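Local structure of IroE-like serine hydrolase (Shewanella oneidensis, 3GFF) at residues P127-E130 with S131-T135; H82-R86 with M87-T91. The protein probably hydrolyses ester bonds, as an IroE-like serine hydrolase of the esterase D family with an alpha/beta-hydrolase fold. All blocks are in the same frame, centred on the assembly; numbering follows the deposited sequence.

Both contacts are short-range arrangements beside the central mixed sheet, their centres 24 Å apart and their nearest atoms about 11 Å. Contact 2 comes first along the chain, in the loop that leaves strand 77-81 and the short helix 86-89; contact 1 forms the last, weakly bonded part of the next helix, 114-132, and the start of the chain beyond it. Helix 114-132 relates the two, because Phe117 near its beginning meets the ring of Tyr90 from contact 2. Contact 1 packs on strands 24-31, 43-48 and 77-81. Contact 2 touches the presumed active site directly: Tyr90 meets the presumed nucleophile elbow, and Arg86 the putative Ser-His-Asp triad.

Contact 1 (P127-E130 with S131-T135); sequences PSIE and SQLRT
Ile129 meets Leu133, one turn on, across an oblique crossing, with Leu133 CD1 4.0 Å from Ile129 CG2. Both reach the sheet, where Ile129 meets Tyr28 and Val79 and Leu133 meets Ile77. The backbone under this pair belongs to the last, weakly bonded part of helix 114-132: Leu133 N donates to Ile129 O over 2.8 Å, while Gln132 N adds only a weak bond to the same oxygen. One residue back, Ser128 O is held mainly by a side chain. With chi1 at 78°, Ser131 OG sits between its own backbone N and carbonyl carbon, and from there it folds back to donate to Ser128 O at 3.0 Å. The amide of Gln132 reaches that carbonyl weakly, as does that of Ser131, whose N donates mainly to Pro127 O at 3.0 Å. Gln132 passes alongside Ser128 O with its aliphatic part, CG lying 3.2 Å from that oxygen. Beyond the turn, Thr135 crosses Glu130 at about a right angle, and its OG1 approaches the methylene Glu130 CG at 3.5 Å rather than the carboxylate. Apolar contact thus ties the inner side of the turn to the sheet, whereas the serine hydroxyl supplements the weak amide bonds to Ser128 O before the chain runs on through Leu133 and Arg134 to strand 135-136.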
ATOM      1  N   PRO A 127     -21.070  13.762  15.107  1.00 23.41           N
ATOM      2  CA  PRO A 127     -21.268  15.124  15.596  1.00 24.29           C
ATOM      3  C   PRO A 127     -20.074  15.684  16.389  1.00 24.33           C
ATOM      4  O   PRO A 127     -19.778  16.878  16.309  1.00 23.72           O
ATOM      5  CB  PRO A 127     -22.507  14.990  16.497  1.00 24.21           C
ATOM      6  CG  PRO A 127     -23.215  13.791  16.003  1.00 22.96           C
ATOM      7  CD  PRO A 127     -22.207  12.877  15.416  1.00 24.17           C
ATOM      8  N   SER A 128     -19.405  14.827  17.156  1.00 24.71           N
ATOM      9  CA  SER A 128     -18.271  15.230  18.000  1.00 24.60           C
ATOM     10  C   SER A 128     -17.049  15.641  17.157  1.00 24.26           C
ATOM     11  O   SER A 128     -16.416  16.664  17.427  1.00 24.71           O
ATOM     12  CB  SER A 128     -17.904  14.099  18.966  1.00 23.88           C
ATOM     13  OG  SER A 128     -16.786  14.449  19.732  1.00 23.84           O
ATOM     14  N   ILE A 129     -16.758  14.826  16.150  1.00 24.37           N
ATOM     15  CA  ILE A 129     -15.703  15.057  15.161  1.00 24.79           C
ATOM     16  C   ILE A 129     -16.012  16.341  14.415  1.00 23.37           C
ATOM     17  O   ILE A 129     -15.175  17.209  14.263  1.00 21.88           O
ATOM     18  CB  ILE A 129     -15.675  13.911  14.105  1.00 26.72           C
ATOM     19  CG1 ILE A 129     -15.321  12.543  14.736  1.00 27.16           C
ATOM     20  CG2 ILE A 129     -14.723  14.232  12.928  1.00 27.71           C
ATOM     21  CD1 ILE A 129     -13.935  12.359  15.063  1.00 27.81           C
ATOM     22  N   GLU A 130     -17.250  16.479  13.980  1.00 22.84           N
ATOM     23  CA  GLU A 130     -17.628  17.646  13.190  1.00 22.72           C
ATOM     24  C   GLU A 130     -17.645  18.951  13.963  1.00 23.08           C
ATOM     25  O   GLU A 130     -17.516  20.008  13.360  1.00 23.91           O
ATOM     26  CB  GLU A 130     -18.956  17.407  12.495  1.00 22.10           C
ATOM     27  CG  GLU A 130     -18.907  16.272  11.519  1.00 21.65           C
ATOM     28  CD  GLU A 130     -20.216  16.032  10.801  1.00 21.79           C
ATOM     29  OE1 GLU A 130     -21.076  16.912  10.842  1.00 21.63           O
ATOM     30  OE2 GLU A 130     -20.394  14.955  10.189  1.00 23.49           O
ATOM     31  N   SER A 131     -17.839  18.883  15.277  1.00 23.64           N
ATOM     32  CA  SER A 131     -17.819  20.078  16.114  1.00 24.62           C
ATOM     33  C   SER A 131     -16.384  20.478  16.435  1.00 23.42           C
ATOM     34  O   SER A 131     -16.154  21.614  16.760  1.00 22.37           O
ATOM     35  CB  SER A 131     -18.609  19.893  17.415  1.00 25.93           C
ATOM     36  OG  SER A 131     -17.890  19.148  18.392  1.00 27.39           O
ATOM     37  N   GLN A 132     -15.443  19.533  16.337  1.00 23.18           N
ATOM     38  CA  GLN A 132     -14.028  19.768  16.606  1.00 24.32           C
ATOM     39  C   GLN A 132     -13.209  20.080  15.338  1.00 23.36           C
ATOM     40  O   GLN A 132     -12.257  20.878  15.381  1.00 20.97           O
ATOM     41  CB  GLN A 132     -13.409  18.544  17.303  1.00 25.57           C
ATOM     42  CG  GLN A 132     -13.988  18.311  18.696  1.00 26.79           C
ATOM     43  CD  GLN A 132     -13.576  16.990  19.349  1.00 27.90           C
ATOM     44  OE1 GLN A 132     -12.923  16.123  18.735  1.00 28.63           O
ATOM     45  NE2 GLN A 132     -13.945  16.845  20.646  1.00 31.10           N
ATOM     46  N   LEU A 133     -13.566  19.454  14.222  1.00 21.81           N
ATOM     47  CA  LEU A 133     -12.820  19.672  12.991  1.00 22.27           C
ATOM     48  C   LEU A 133     -13.655  20.277  11.846  1.00 22.39           C
ATOM     49  O   LEU A 133     -14.891  20.224  11.840  1.00 21.36           O
ATOM     50  CB  LEU A 133     -12.210  18.350  12.534  1.00 21.61           C
ATOM     51  CG  LEU A 133     -11.401  17.499  13.536  1.00 22.77           C
ATOM     52  CD1 LEU A 133     -11.194  16.099  12.928  1.00 22.91           C
ATOM     53  CD2 LEU A 133     -10.069  18.104  13.941  1.00 22.92           C
ATOM     54  N   ARG A 134     -12.946  20.828  10.861  1.00 22.89           N
ATOM     55  CA  ARG A 134     -13.569  21.410   9.679  1.00 21.81           C
ATOM     56  C   ARG A 134     -13.794  20.328   8.630  1.00 21.59           C
ATOM     57  O   ARG A 134     -12.869  19.950   7.879  1.00 19.71           O
ATOM     58  CB  ARG A 134     -12.703  22.537   9.125  1.00 21.57           C
ATOM     59  CG  ARG A 134     -12.509  23.707  10.124  1.00 21.83           C
ATOM     60  CD  ARG A 134     -11.770  24.893   9.435  1.00 22.15           C
ATOM     61  NE  ARG A 134     -10.637  24.406   8.655  1.00 22.48           N
ATOM     62  CZ  ARG A 134      -9.405  24.204   9.110  1.00 23.05           C
ATOM     63  NH1 ARG A 134      -9.062  24.524  10.339  1.00 23.22           N
ATOM     64  NH2 ARG A 134      -8.483  23.716   8.297  1.00 23.23           N
ATOM     65  N   THR A 135     -15.026  19.814   8.621  1.00 20.95           N
ATOM     66  CA  THR A 135     -15.442  18.752   7.723  1.00 21.17           C
ATOM     67  C   THR A 135     -16.328  19.339   6.629  1.00 21.31           C
ATOM     68  O   THR A 135     -17.083  20.277   6.873  1.00 21.29           O
ATOM     69  CB  THR A 135     -16.186  17.661   8.486  1.00 21.24           C
ATOM     70  OG1 THR A 135     -17.442  18.173   8.969  1.00 22.19           O
ATOM     71  CG2 THR A 135     -15.311  17.184   9.661  1.00 21.69           C
TER

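Contact 2 (H82-R86 with M87-T91); sequences HNTNR and MRDYT
Arg88 crosses Asn85 at about a right angle. Its CB leans on the amide, 3.4 Å from Asn85 CG, and its CD passes 4.1 Å from Asn85 ND2. The chain bends at chi3 (64°), which swings the guanidinium back until Asn85 CB stands over the centre of one face, 3.9 Å above the plane. At the tip, NE and NH2 grip Asp89 side-on, both bonding to OD1 and both with that oxygen near the guanidinium plane. Arg88 NE meets Asp89 OD1 at 2.8 Å, from above the carboxylate plane. Arg88 NH2 reaches Asp89 OD1 at 2.9 Å, on the syn lone pair. NH2 also forms a salt bridge with Glu24, which accepts from the Thr84 hydroxyl, and Arg26 on strand 24-31 is the outside partner of the Asp89 carboxylate.

Asn85 is the N-cap of helix 86-89. Its OD1 accepts from Arg88 N at 3.3 Å, the donor lying well above the carbonyl plane, while a water spans Asn85 OD1 and Met87 N. Following the cap, Tyr90 N donates to Arg86 O, and Arg86 and Asn83 both approach the Tyr90 ring from the same side of its plane. Arg86 extends past it with NE 3.8 Å from Tyr90 CD2, its guanidinium plane turned 65° from the ring, to reach a salt bridge with Asp50. Asn83 and Tyr90 point toward each other from opposite directions, the amide plane 65° from the ring and Asn83 OD1 3.2 Å from Tyr90 CZ. The Tyr90 hydroxyl bonds to Asp50 N, and an alanine here would probably leave that amide without its mate and Arg86 without the ring beside its chain. Asn83 OD1 accepts from a water that in turn accepts from Thr84 N.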
ATOM      1  N   HIS A  82     -11.865   2.186  17.153  1.00 25.02           N
ATOM      2  CA  HIS A  82     -11.447   0.947  17.768  1.00 27.24           C
ATOM      3  C   HIS A  82     -12.656   0.162  18.189  1.00 28.16           C
ATOM      4  O   HIS A  82     -13.706   0.734  18.438  1.00 26.89           O
ATOM      5  CB  HIS A  82     -10.555   1.140  18.985  1.00 29.24           C
ATOM      6  CG  HIS A  82      -9.295   1.852  18.680  1.00 30.06           C
ATOM      7  ND1 HIS A  82      -8.406   2.220  19.656  1.00 31.64           N
ATOM      8  CD2 HIS A  82      -8.799   2.323  17.509  1.00 31.37           C
ATOM      9  CE1 HIS A  82      -7.383   2.846  19.096  1.00 32.80           C
ATOM     10  NE2 HIS A  82      -7.601   2.926  17.793  1.00 31.62           N
ATOM     11  N   ASN A  83     -12.467  -1.152  18.268  1.00 28.20           N
ATOM     12  CA  ASN A  83     -13.463  -2.073  18.741  1.00 27.91           C
ATOM     13  C   ASN A  83     -13.413  -2.318  20.250  1.00 27.90           C
ATOM     14  O   ASN A  83     -12.393  -2.136  20.925  1.00 27.26           O
ATOM     15  CB  ASN A  83     -13.273  -3.430  18.065  1.00 27.93           C
ATOM     16  CG  ASN A  83     -13.804  -3.461  16.675  1.00 27.54           C
ATOM     17  OD1 ASN A  83     -14.952  -3.107  16.448  1.00 29.61           O
ATOM     18  ND2 ASN A  83     -13.007  -3.933  15.745  1.00 26.83           N
ATOM     19  N   THR A  84     -14.568  -2.707  20.769  1.00 27.56           N
ATOM     20  CA  THR A  84     -14.667  -3.209  22.124  1.00 26.07           C
ATOM     21  C   THR A  84     -15.243  -4.622  21.840  1.00 26.28           C
ATOM     22  O   THR A  84     -14.487  -5.590  21.723  1.00 25.57           O
ATOM     23  CB  THR A  84     -15.550  -2.328  22.978  1.00 25.83           C
ATOM     24  OG1 THR A  84     -16.880  -2.352  22.469  1.00 26.26           O
ATOM     25  CG2 THR A  84     -15.025  -0.874  22.988  1.00 24.84           C
ATOM     26  N   ASN A  85     -16.562  -4.718  21.638  1.00 26.18           N
ATOM     27  CA  ASN A  85     -17.203  -5.990  21.267  1.00 25.91           C
ATOM     28  C   ASN A  85     -17.531  -6.010  19.741  1.00 26.57           C
ATOM     29  O   ASN A  85     -18.594  -5.575  19.267  1.00 26.79           O
ATOM     30  CB  ASN A  85     -18.434  -6.232  22.141  1.00 24.33           C
ATOM     31  CG  ASN A  85     -18.975  -7.652  22.042  1.00 22.93           C
ATOM     32  OD1 ASN A  85     -18.708  -8.390  21.083  1.00 21.01           O
ATOM     33  ND2 ASN A  85     -19.791  -8.018  23.020  1.00 20.91           N
ATOM     34  N   ARG A  86     -16.573  -6.510  18.985  1.00 27.51           N
ATOM     35  CA  ARG A  86     -16.654  -6.592  17.531  1.00 27.60           C
ATOM     36  C   ARG A  86     -17.803  -7.467  17.000  1.00 27.69           C
ATOM     37  O   ARG A  86     -18.474  -7.102  16.044  1.00 28.27           O
ATOM     38  CB  ARG A  86     -15.323  -7.126  17.024  1.00 29.09           C
ATOM     39  CG  ARG A  86     -15.210  -7.278  15.513  1.00 29.13           C
ATOM     40  CD  ARG A  86     -13.754  -7.424  15.103  1.00 29.71           C
ATOM     41  NE  ARG A  86     -13.616  -7.065  13.702  1.00 29.66           N
ATOM     42  CZ  ARG A  86     -13.592  -7.939  12.697  1.00 31.01           C
ATOM     43  NH1 ARG A  86     -13.652  -9.255  12.942  1.00 31.12           N
ATOM     44  NH2 ARG A  86     -13.487  -7.494  11.441  1.00 29.38           N
HETATM   45  N   MSE A  87     -18.033  -8.626  17.600  1.00 27.19           N
HETATM   46  CA  MSE A  87     -19.123  -9.462  17.115  1.00 27.62           C
HETATM   47  C   MSE A  87     -20.469  -8.798  17.392  1.00 25.10           C
HETATM   48  O   MSE A  87     -21.423  -9.038  16.696  1.00 25.03           O
HETATM   49  CB  MSE A  87     -19.073 -10.876  17.693  1.00 29.03           C
HETATM   50  CG  MSE A  87     -17.983 -11.783  17.065  1.00 31.49           C
HETATM   51 SE   MSE A  87     -18.180 -12.004  15.112  0.75 36.48          SE
HETATM   52  CE  MSE A  87     -19.891 -12.848  15.237  1.00 32.01           C
ATOM     53  N   ARG A  88     -20.530  -7.952  18.394  1.00 24.13           N
ATOM     54  CA  ARG A  88     -21.775  -7.306  18.751  1.00 23.61           C
ATOM     55  C   ARG A  88     -22.050  -6.173  17.798  1.00 24.11           C
ATOM     56  O   ARG A  88     -23.140  -6.096  17.264  1.00 24.47           O
ATOM     57  CB  ARG A  88     -21.716  -6.775  20.179  1.00 23.14           C
ATOM     58  CG  ARG A  88     -23.006  -6.168  20.735  1.00 22.59           C
ATOM     59  CD  ARG A  88     -22.676  -5.332  21.965  1.00 22.77           C
ATOM     60  NE  ARG A  88     -21.819  -4.203  21.603  1.00 21.87           N
ATOM     61  CZ  ARG A  88     -21.228  -3.383  22.466  1.00 22.09           C
ATOM     62  NH1 ARG A  88     -21.377  -3.542  23.782  1.00 21.16           N
ATOM     63  NH2 ARG A  88     -20.469  -2.389  22.015  1.00 21.63           N
ATOM     64  N   ASP A  89     -21.034  -5.340  17.543  1.00 24.58           N
ATOM     65  CA  ASP A  89     -21.194  -4.115  16.774  1.00 23.54           C
ATOM     66  C   ASP A  89     -21.112  -4.248  15.275  1.00 23.92           C
ATOM     67  O   ASP A  89     -21.607  -3.392  14.582  1.00 24.70           O
ATOM     68  CB  ASP A  89     -20.123  -3.116  17.188  1.00 23.53           C
ATOM     69  CG  ASP A  89     -20.220  -2.712  18.651  1.00 24.58           C
ATOM     70  OD1 ASP A  89     -21.333  -2.763  19.227  1.00 24.99           O
ATOM     71  OD2 ASP A  89     -19.175  -2.331  19.227  1.00 24.52           O
ATOM     72  N   TYR A  90     -20.482  -5.299  14.775  1.00 23.78           N
ATOM     73  CA  TYR A  90     -20.267  -5.437  13.342  1.00 23.57           C
ATOM     74  C   TYR A  90     -21.241  -6.372  12.659  1.00 24.25           C
ATOM     75  O   TYR A  90     -21.152  -6.543  11.447  1.00 24.43           O
ATOM     76  CB  TYR A  90     -18.800  -5.838  13.061  1.00 24.00           C
ATOM     77  CG  TYR A  90     -17.795  -4.708  13.169  1.00 23.13           C
ATOM     78  CD1 TYR A  90     -18.066  -3.564  13.906  1.00 23.33           C
ATOM     79  CD2 TYR A  90     -16.534  -4.827  12.611  1.00 23.29           C
ATOM     80  CE1 TYR A  90     -17.162  -2.555  14.021  1.00 23.14           C
ATOM     81  CE2 TYR A  90     -15.583  -3.792  12.737  1.00 23.83           C
ATOM     82  CZ  TYR A  90     -15.905  -2.673  13.458  1.00 24.03           C
ATOM     83  OH  TYR A  90     -14.991  -1.631  13.639  1.00 24.56           O
ATOM     84  N   THR A  91     -22.164  -6.962  13.432  1.00 24.23           N
ATOM     85  CA  THR A  91     -23.166  -7.898  12.904  1.00 22.39           C
ATOM     86  C   THR A  91     -24.556  -7.275  12.881  1.00 22.88           C
ATOM     87  O   THR A  91     -25.016  -6.742  13.867  1.00 20.48           O
ATOM     88  CB  THR A  91     -23.140  -9.254  13.666  1.00 22.51           C
ATOM     89  OG1 THR A  91     -23.328  -9.058  15.071  1.00 20.14           O
ATOM     90  CG2 THR A  91     -21.777  -9.966  13.420  1.00 20.27           C
TER
HETATM   91  O   HOH W   1     -15.021  -0.455  15.781  1.00 23.40           O
HETATM   92  O   HOH W   2     -16.702  -2.417  18.450  1.00 32.83           O
HETATM   93  O   HOH W   3     -16.473  -9.932  19.402  1.00 31.59           O